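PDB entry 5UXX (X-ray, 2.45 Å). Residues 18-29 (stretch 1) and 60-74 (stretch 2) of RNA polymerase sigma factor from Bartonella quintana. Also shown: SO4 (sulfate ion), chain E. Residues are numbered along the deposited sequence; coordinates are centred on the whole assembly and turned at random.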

# COMPACT_ATOMS: atom_id res chain seq x y z
N ALA A 18 3.50 7.18 3.20
CA ALA A 18 3.25 5.76 3.41
C ALA A 18 2.08 5.29 2.56
O ALA A 18 2.06 4.16 2.08
CB ALA A 18 3.00 5.47 4.88
N LEU A 19 1.10 6.17 2.40
CA LEU A 19 -0.07 5.89 1.57
C LEU A 19 0.33 5.65 0.12
O LEU A 19 -0.19 4.76 -0.54
CB LEU A 19 -1.08 7.03 1.66
CG LEU A 19 -2.45 6.80 1.03
CD1 LEU A 19 -3.20 5.71 1.78
CD2 LEU A 19 -3.25 8.09 0.99
N ARG A 20 1.27 6.46 -0.36
CA ARG A 20 1.78 6.32 -1.72
C ARG A 20 2.57 5.03 -1.89
O ARG A 20 2.46 4.35 -2.92
CB ARG A 20 2.65 7.53 -2.09
CG ARG A 20 3.32 7.42 -3.45
CD ARG A 20 4.12 8.67 -3.78
NE ARG A 20 4.96 8.49 -4.95
CZ ARG A 20 6.19 7.98 -4.92
NH1 ARG A 20 6.72 7.59 -3.77
NH2 ARG A 20 6.88 7.85 -6.05
N ALA A 21 3.37 4.70 -0.89
CA ALA A 21 4.16 3.47 -0.90
C ALA A 21 3.26 2.24 -0.93
O ALA A 21 3.58 1.23 -1.55
CB ALA A 21 5.10 3.42 0.30
N PHE A 22 2.13 2.34 -0.24
CA PHE A 22 1.14 1.27 -0.20
C PHE A 22 0.53 1.05 -1.58
O PHE A 22 0.33 -0.08 -2.01
CB PHE A 22 0.06 1.58 0.83
CG PHE A 22 -0.98 0.50 0.97
CD1 PHE A 22 -0.60 -0.81 1.26
CD2 PHE A 22 -2.32 0.78 0.84
CE1 PHE A 22 -1.55 -1.80 1.39
CE2 PHE A 22 -3.28 -0.21 0.98
CZ PHE A 22 -2.89 -1.51 1.26
N ALA A 23 0.22 2.15 -2.26
CA ALA A 23 -0.38 2.10 -3.59
C ALA A 23 0.57 1.47 -4.60
O ALA A 23 0.16 0.66 -5.43
CB ALA A 23 -0.79 3.49 -4.04
N ILE A 24 1.84 1.86 -4.54
CA ILE A 24 2.85 1.33 -5.45
C ILE A 24 3.08 -0.16 -5.20
O ILE A 24 3.21 -0.94 -6.14
CB ILE A 24 4.18 2.11 -5.31
CG1 ILE A 24 4.02 3.52 -5.88
CG2 ILE A 24 5.31 1.38 -6.02
CD1 ILE A 24 5.18 4.44 -5.58
N SER A 25 3.12 -0.54 -3.93
CA SER A 25 3.29 -1.94 -3.55
C SER A 25 2.11 -2.79 -4.02
O SER A 25 2.27 -3.96 -4.38
CB SER A 25 3.46 -2.08 -2.04
OG SER A 25 4.56 -1.32 -1.58
N LEU A 26 0.93 -2.19 -4.02
CA LEU A 26 -0.31 -2.90 -4.33
C LEU A 26 -0.56 -3.00 -5.84
O LEU A 26 -1.13 -3.98 -6.31
CB LEU A 26 -1.49 -2.20 -3.66
CG LEU A 26 -2.50 -3.06 -2.91
CD1 LEU A 26 -1.81 -3.93 -1.88
CD2 LEU A 26 -3.55 -2.18 -2.24
N SER A 27 -0.12 -1.98 -6.58
CA SER A 27 -0.47 -1.85 -7.99
C SER A 27 0.21 -2.88 -8.88
O SER A 27 1.34 -3.30 -8.63
CB SER A 27 -0.12 -0.45 -8.48
OG SER A 27 1.27 -0.31 -8.70
N SER A 28 -0.49 -3.28 -9.94
CA SER A 28 0.05 -4.21 -10.93
C SER A 28 0.53 -3.46 -12.16
O SER A 28 1.20 -4.02 -13.03
CB SER A 28 -1.01 -5.25 -11.32
OG SER A 28 -2.16 -4.63 -11.87
N LYS A 29 0.19 -2.17 -12.23
CA LYS A 29 0.64 -1.30 -13.30
C LYS A 29 1.36 -0.09 -12.72
O LYS A 29 0.82 0.60 -11.85
CB LYS A 29 -0.53 -0.86 -14.18
S SO4 E . -18.41 -7.25 -9.97
O1 SO4 E . -18.73 -8.01 -8.77
O2 SO4 E . -18.92 -5.89 -9.83
O3 SO4 E . -19.02 -7.88 -11.13
O4 SO4 E . -16.96 -7.20 -10.15
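Stretch 2 60-74: WLFTILRNEFYSQMR

Packing of residues 60-74 of the Bartonella quintana sigma factor on residues 18-29 of the same chain. Stretch 2 is helical from end to end, part of a helix that begins before Trp 60 and continues past Arg 74; its backbone follows the i to i-4 pattern, as in Arg 66 N to Phe 62 O (2.8 Å) and Phe 69 N to Leu 65 O (2.9 Å). Stretch 1 is helical from Ala 18 to Leu 26, and Ser 27, at phi/psi -71/147°, is the first residue to leave helical geometry. The two helices run in the same general direction, with a signed crossing angle of -28° and a closest axis approach of 10.5 Å. Among the nearest CA pairs, CA of Leu 19 lies 6.6 Å from CA of Phe 62, CA of Ala 23 lies 7.3 Å from CA of Leu 65, and CA of Ser 27 lies 7.8 Å from CA of Phe 69. The separation widens to 9.2 Å between CA of Ser 28 and CA of Met 73. Together the stretches bury 618 Å², and no hydrogen bond crosses between them, so the contact rests on apolar packing.

Aromatic rings make some of the closest contacts. The rings of Phe 22 and Phe 62 form an offset stack, centroids 4.5 Å apart and planes inclined by 22°, with CE2 of Phe 62 over one face of the Phe 22 ring, 3.4 Å from Phe 22 CG. Phe 62 CA-to-CB points sideways, but chi1 of -86° (m) brings the ring end nearer to stretch 1, where its CZ also lies 3.6 Å from Ala 18 O. Farther along, CA-to-CB of Phe 69 points toward stretch 1 and the ring lies against the end of the helix: Phe 69 CZ is 3.2 Å from Leu 26 O, CE1 is 3.8 Å from Ser 27 CA, and Leu 26 CG lies over one face.

Leucine and alanine side chains fill the space between the helices. CA-to-CB of Leu 65 points toward stretch 1, and the side chain meets three others there closely. Leu 65 CD1 is 3.7 Å from Leu 19 CD1, while Leu 65 CD2 is 3.7 Å from Phe 22 CD2. Ala 23 CB touches both methyls about equally, 3.9 Å from Leu 65 CD1 and 4.0 Å from Leu 65 CD2. Leu 19 CD1 also reaches Phe 62 CD1 at 3.7 Å, and Leu 26 CD2 approaches Phe 69 CD2 at 3.9 Å.

At the margins, Arg 66 CB lies 4.3 Å from Phe 22 CE2, at the edge of that ring, but the end of the arginine leads away. Beyond the stretch 1 helix, Ser 28 OG comes within 3.8 Å of the selenium (SE) of Met 73, a selenomethionine.

Within stretch 1, Ser 25 OG donates to Ala 21 O (2.7 Å) and Ser 27 OG to Ile 24 O (3.3 Å). Away from the contact, Arg 74 NE donates to O4 of the sulfate (2.6 Å), probably from the crystallisation liquor.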

# COMPACT_ATOMS: atom_id res chain seq x y z
N TRP A 60 -7.72 3.84 8.40
CA TRP A 60 -8.90 4.40 7.75
C TRP A 60 -8.57 4.81 6.32
O TRP A 60 -9.33 4.55 5.39
CB TRP A 60 -9.44 5.59 8.54
CG TRP A 60 -10.72 6.15 8.02
CD1 TRP A 60 -11.97 5.61 8.15
CD2 TRP A 60 -10.89 7.38 7.29
NE1 TRP A 60 -12.90 6.41 7.54
CE2 TRP A 60 -12.27 7.51 7.01
CE3 TRP A 60 -10.02 8.37 6.86
CZ2 TRP A 60 -12.79 8.59 6.31
CZ3 TRP A 60 -10.53 9.45 6.16
CH2 TRP A 60 -11.91 9.55 5.89
N LEU A 61 -7.42 5.46 6.15
CA LEU A 61 -6.97 5.93 4.85
C LEU A 61 -6.58 4.77 3.93
O LEU A 61 -6.92 4.76 2.75
CB LEU A 61 -5.79 6.89 5.00
CG LEU A 61 -6.13 8.24 5.64
CD1 LEU A 61 -4.87 9.02 5.97
CD2 LEU A 61 -7.03 9.05 4.73
N PHE A 62 -5.87 3.79 4.49
CA PHE A 62 -5.44 2.62 3.73
C PHE A 62 -6.64 1.81 3.25
O PHE A 62 -6.60 1.23 2.16
CB PHE A 62 -4.52 1.74 4.58
CG PHE A 62 -3.07 2.15 4.53
CD1 PHE A 62 -2.69 3.47 4.72
CD2 PHE A 62 -2.08 1.21 4.29
CE1 PHE A 62 -1.36 3.84 4.68
CE2 PHE A 62 -0.75 1.57 4.24
CZ PHE A 62 -0.39 2.89 4.44
N THR A 63 -7.69 1.77 4.06
CA THR A 63 -8.91 1.06 3.70
C THR A 63 -9.56 1.67 2.46
O THR A 63 -10.02 0.94 1.57
CB THR A 63 -9.93 1.08 4.86
OG1 THR A 63 -9.33 0.53 6.04
CG2 THR A 63 -11.17 0.27 4.50
N ILE A 64 -9.59 2.99 2.40
CA ILE A 64 -10.15 3.69 1.25
C ILE A 64 -9.36 3.40 -0.02
O ILE A 64 -9.94 3.10 -1.07
CB ILE A 64 -10.19 5.22 1.48
CG1 ILE A 64 -11.13 5.56 2.64
CG2 ILE A 64 -10.62 5.94 0.21
CD1 ILE A 64 -11.14 7.02 3.01
N LEU A 65 -8.04 3.45 0.08
CA LEU A 65 -7.17 3.19 -1.07
C LEU A 65 -7.28 1.74 -1.52
O LEU A 65 -7.38 1.45 -2.71
CB LEU A 65 -5.71 3.53 -0.74
CG LEU A 65 -4.73 3.56 -1.92
CD1 LEU A 65 -3.70 4.66 -1.72
CD2 LEU A 65 -4.03 2.22 -2.10
N ARG A 66 -7.26 0.82 -0.55
CA ARG A 66 -7.39 -0.61 -0.84
C ARG A 66 -8.68 -0.92 -1.60
O ARG A 66 -8.66 -1.64 -2.60
CB ARG A 66 -7.36 -1.42 0.45
CG ARG A 66 -7.98 -2.80 0.30
CD ARG A 66 -8.55 -3.31 1.61
NE ARG A 66 -9.55 -4.36 1.38
CZ ARG A 66 -9.27 -5.65 1.25
NH1 ARG A 66 -8.02 -6.07 1.34
NH2 ARG A 66 -10.25 -6.52 1.04
N ASN A 67 -9.79 -0.36 -1.14
CA ASN A 67 -11.09 -0.65 -1.72
C ASN A 67 -11.24 -0.02 -3.10
O ASN A 67 -11.86 -0.59 -3.99
CB ASN A 67 -12.21 -0.18 -0.80
CG ASN A 67 -12.37 -1.07 0.42
OD1 ASN A 67 -12.08 -2.27 0.37
ND2 ASN A 67 -12.84 -0.49 1.52
N GLU A 68 -10.66 1.17 -3.27
CA GLU A 68 -10.67 1.83 -4.56
C GLU A 68 -9.82 1.06 -5.56
O GLU A 68 -10.17 0.97 -6.74
CB GLU A 68 -10.17 3.27 -4.43
CG GLU A 68 -10.02 4.01 -5.76
CD GLU A 68 -11.34 4.18 -6.49
OE1 GLU A 68 -12.41 4.09 -5.84
OE2 GLU A 68 -11.31 4.41 -7.72
N PHE A 69 -8.72 0.49 -5.08
CA PHE A 69 -7.81 -0.27 -5.94
C PHE A 69 -8.48 -1.53 -6.49
O PHE A 69 -8.42 -1.79 -7.69
CB PHE A 69 -6.54 -0.65 -5.17
CG PHE A 69 -5.72 -1.71 -5.86
CD1 PHE A 69 -4.98 -1.40 -6.99
CD2 PHE A 69 -5.69 -3.00 -5.38
CE1 PHE A 69 -4.22 -2.36 -7.63
CE2 PHE A 69 -4.93 -3.97 -6.01
CZ PHE A 69 -4.20 -3.65 -7.14
N TYR A 70 -9.13 -2.29 -5.61
CA TYR A 70 -9.80 -3.52 -6.03
C TYR A 70 -11.00 -3.19 -6.92
O TYR A 70 -11.37 -3.99 -7.78
CB TYR A 70 -10.23 -4.34 -4.82
CG TYR A 70 -9.08 -5.01 -4.10
CD1 TYR A 70 -8.30 -5.97 -4.73
CD2 TYR A 70 -8.78 -4.69 -2.78
CE1 TYR A 70 -7.25 -6.58 -4.08
CE2 TYR A 70 -7.73 -5.29 -2.12
CZ TYR A 70 -6.97 -6.24 -2.77
OH TYR A 70 -5.92 -6.84 -2.11
N SER A 71 -11.59 -2.02 -6.70
CA SER A 71 -12.68 -1.54 -7.54
C SER A 71 -12.19 -1.29 -8.96
O SER A 71 -12.88 -1.62 -9.93
CB SER A 71 -13.29 -0.27 -6.95
OG SER A 71 -14.26 0.28 -7.82
N GLN A 72 -10.99 -0.72 -9.08
CA GLN A 72 -10.39 -0.46 -10.38
C GLN A 72 -10.06 -1.77 -11.10
O GLN A 72 -10.26 -1.89 -12.31
CB GLN A 72 -9.11 0.38 -10.24
CG GLN A 72 -9.32 1.75 -9.61
CD GLN A 72 -9.94 2.76 -10.56
OE1 GLN A 72 -10.36 2.41 -11.66
NE2 GLN A 72 -10.01 4.01 -10.13
N MSE A 73 -9.54 -2.74 -10.35
CA MSE A 73 -9.19 -4.04 -10.91
C MSE A 73 -10.41 -4.75 -11.48
O MSE A 73 -10.33 -5.40 -12.52
CB MSE A 73 -8.52 -4.91 -9.85
CG MSE A 73 -7.15 -4.42 -9.38
SE MSE A 73 -5.83 -4.30 -10.81
CE MSE A 73 -5.97 -2.40 -11.22
N ARG A 74 -11.54 -4.62 -10.79
CA ARG A 74 -12.77 -5.27 -11.21
C ARG A 74 -13.29 -4.62 -12.49
O ARG A 74 -13.78 -5.31 -13.39
CB ARG A 74 -13.82 -5.20 -10.11
CG ARG A 74 -13.56 -6.13 -8.93
CD ARG A 74 -13.35 -7.57 -9.36
NE ARG A 74 -14.59 -8.20 -9.80
CZ ARG A 74 -14.70 -9.49 -10.09
NH1 ARG A 74 -13.65 -10.29 -9.98
NH2 ARG A 74 -15.87 -9.99 -10.49